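Local coordinates for Melibiose/raffinose/stachyose-binding protein MelE (Bacillus subtilis subsp. subtilis str. 168, PDB 4R6H), which binds melibiose, raffinose and stachyose as the solute-binding component of the ABC transporter MelEDC-MsmX, which imports these sugars, at residues D90-H95 and T310-K315. Sequence-based numbering, arbitrary orientation.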
loop_
_atom_site.group_PDB
_atom_site.type_symbol
_atom_site.label_atom_id
_atom_site.label_comp_id
_atom_site.label_asym_id
_atom_site.label_seq_id
_atom_site.Cartn_x
_atom_site.Cartn_y
_atom_site.Cartn_z
ATOM N N ASP A 90 11.057 8.410 19.930
ATOM C CA ASP A 90 12.291 8.893 19.280
ATOM C C ASP A 90 12.261 8.615 17.769
ATOM O O ASP A 90 12.646 9.437 16.960
ATOM C CB ASP A 90 13.522 8.271 19.913
ATOM C CG ASP A 90 13.600 8.535 21.428
ATOM O OD1 ASP A 90 13.434 9.716 21.825
ATOM O OD2 ASP A 90 13.757 7.544 22.180
ATOM N N LEU A 91 11.754 7.443 17.451
ATOM C CA LEU A 91 11.592 7.020 16.053
ATOM C C LEU A 91 10.176 6.491 15.889
ATOM O O LEU A 91 9.674 5.762 16.763
ATOM C CB LEU A 91 12.577 5.915 15.723
ATOM C CG LEU A 91 14.044 6.309 15.582
ATOM C CD1 LEU A 91 14.975 5.104 15.724
ATOM C CD2 LEU A 91 14.293 7.020 14.269
ATOM N N PHE A 92 9.571 6.799 14.760
ATOM C CA PHE A 92 8.202 6.359 14.508
ATOM C C PHE A 92 7.983 6.121 13.014
ATOM O O PHE A 92 8.673 6.624 12.166
ATOM C CB PHE A 92 7.186 7.343 15.099
ATOM C CG PHE A 92 7.372 8.748 14.653
ATOM C CD1 PHE A 92 8.233 9.608 15.341
ATOM C CD2 PHE A 92 6.737 9.218 13.528
ATOM C CE1 PHE A 92 8.426 10.898 14.879
ATOM C CE2 PHE A 92 6.916 10.523 13.093
ATOM C CZ PHE A 92 7.768 11.349 13.767
ATOM N N ASP A 93 6.956 5.342 12.733
ATOM C CA ASP A 93 6.581 4.959 11.366
ATOM C C ASP A 93 5.542 5.942 10.836
ATOM O O ASP A 93 4.477 6.176 11.469
ATOM C CB ASP A 93 6.032 3.554 11.466
ATOM C CG ASP A 93 5.797 2.846 10.112
ATOM O OD1 ASP A 93 5.867 3.487 9.053
ATOM O OD2 ASP A 93 5.504 1.602 10.192
ATOM N N THR A 94 5.828 6.556 9.699
ATOM C CA THR A 94 4.861 7.466 9.109
ATOM C C THR A 94 3.818 6.780 8.203
ATOM O O THR A 94 2.816 7.403 7.874
ATOM C CB THR A 94 5.567 8.596 8.344
ATOM O OG1 THR A 94 6.399 8.042 7.328
ATOM C CG2 THR A 94 6.454 9.395 9.292
ATOM N N HIS A 95 4.083 5.543 7.792
ATOM C CA HIS A 95 3.183 4.659 7.046
ATOM C C HIS A 95 2.274 5.314 6.015
ATOM O O HIS A 95 1.061 5.076 6.013
ATOM C CB HIS A 95 2.377 3.793 8.030
ATOM C CG HIS A 95 1.399 4.545 8.889
ATOM N ND1 HIS A 95 0.030 4.409 8.739
ATOM C CD2 HIS A 95 1.575 5.330 9.973
ATOM C CE1 HIS A 95 -0.581 5.139 9.650
ATOM N NE2 HIS A 95 0.333 5.695 10.422
ATOM N N THR A 310 8.313 3.183 7.524
ATOM C CA THR A 310 9.411 4.122 7.611
ATOM C C THR A 310 9.914 4.288 9.036
ATOM O O THR A 310 9.259 3.844 9.980
ATOM C CB THR A 310 9.048 5.532 7.098
ATOM O OG1 THR A 310 8.147 6.148 8.031
ATOM C CG2 THR A 310 8.398 5.496 5.711
ATOM N N LEU A 311 11.094 4.864 9.141
ATOM C CA LEU A 311 11.665 5.339 10.401
ATOM C C LEU A 311 11.853 6.831 10.203
ATOM O O LEU A 311 12.721 7.261 9.438
ATOM C CB LEU A 311 13.025 4.672 10.719
ATOM C CG LEU A 311 12.884 3.242 11.211
ATOM C CD1 LEU A 311 14.188 2.461 11.110
ATOM C CD2 LEU A 311 12.377 3.191 12.669
ATOM N N ALA A 312 11.055 7.616 10.925
ATOM C CA ALA A 312 11.180 9.051 11.033
ATOM C C ALA A 312 11.656 9.359 12.445
ATOM O O ALA A 312 11.274 8.674 13.401
ATOM C CB ALA A 312 9.837 9.714 10.789
ATOM N N ALA A 313 12.539 10.338 12.583
ATOM C CA ALA A 313 13.051 10.741 13.903
ATOM C C ALA A 313 12.280 11.955 14.345
ATOM O O ALA A 313 11.990 12.874 13.571
ATOM C CB ALA A 313 14.546 11.049 13.841
ATOM N N TRP A 314 11.965 11.997 15.624
ATOM C CA TRP A 314 11.336 13.199 16.165
ATOM C C TRP A 314 12.391 14.310 16.292
ATOM O O TRP A 314 13.405 14.107 16.947
ATOM C CB TRP A 314 10.780 12.890 17.528
ATOM C CG TRP A 314 10.091 14.050 18.196
ATOM C CD1 TRP A 314 9.480 15.112 17.596
ATOM C CD2 TRP A 314 9.923 14.217 19.605
ATOM N NE1 TRP A 314 8.934 15.952 18.565
ATOM C CE2 TRP A 314 9.180 15.411 19.795
ATOM C CE3 TRP A 314 10.304 13.475 20.708
ATOM C CZ2 TRP A 314 8.854 15.898 21.082
ATOM C CZ3 TRP A 314 9.942 13.951 22.021
ATOM C CH2 TRP A 314 9.233 15.138 22.161
ATOM N N LYS A 315 12.111 15.445 15.657
ATOM C CA LYS A 315 13.063 16.560 15.616
ATOM C C LYS A 315 13.445 17.055 17.006
ATOM O O LYS A 315 14.560 17.535 17.206
ATOM C CB LYS A 315 12.530 17.709 14.758
ATOM C CG LYS A 315 11.356 18.481 15.347
ATOM C CD LYS A 315 10.891 19.594 14.406
ATOM C CE LYS A 315 9.720 20.367 14.988
ATOM N NZ LYS A 315 10.134 21.320 16.054
#
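Asp93 OD1 is gripped by two backbone N-H groups, one from each segment: Thr310 N at 2.9 Å and His95 N at 3.0 Å, meeting it from opposite faces of the carboxylate plane. The His95 bond closes an Asx turn, and with CG anti to the backbone N (chi1 -170°) the Asp93 carboxylate meets the neighbouring strand; its OD2 is hydrogen-bonded to Thr40 OG1. Alongside, Thr310 OG1 donates a hydrogen bond to Thr94 OG1, 2.7 Å away, the two side chains crossing at about a right angle, while Thr94 OG1 is also hydrogen-bonded to Glu307 OE2. These polar clasps finish a short antiparallel pairing in the N-terminal lobe of the solute-binding protein fold, where strand 310-313 lies between 91-92 and 136-137. Phe92 and Ala312 form the hydrogen-bonded pair, each N to the other's O at 2.9 Å, and Trp314 N extends it to Asp90 O. On the Phe92 face of the sheet, CB of Ala312 sits over the aromatic ring, 4.1 Å from its centroid, in a CH-pi contact, and Thr94 CG2 abuts the same methyl. The other face carries Leu91, whose CD2 lies 4.1 Å from Ala313 CB and which packs against helix 320-331.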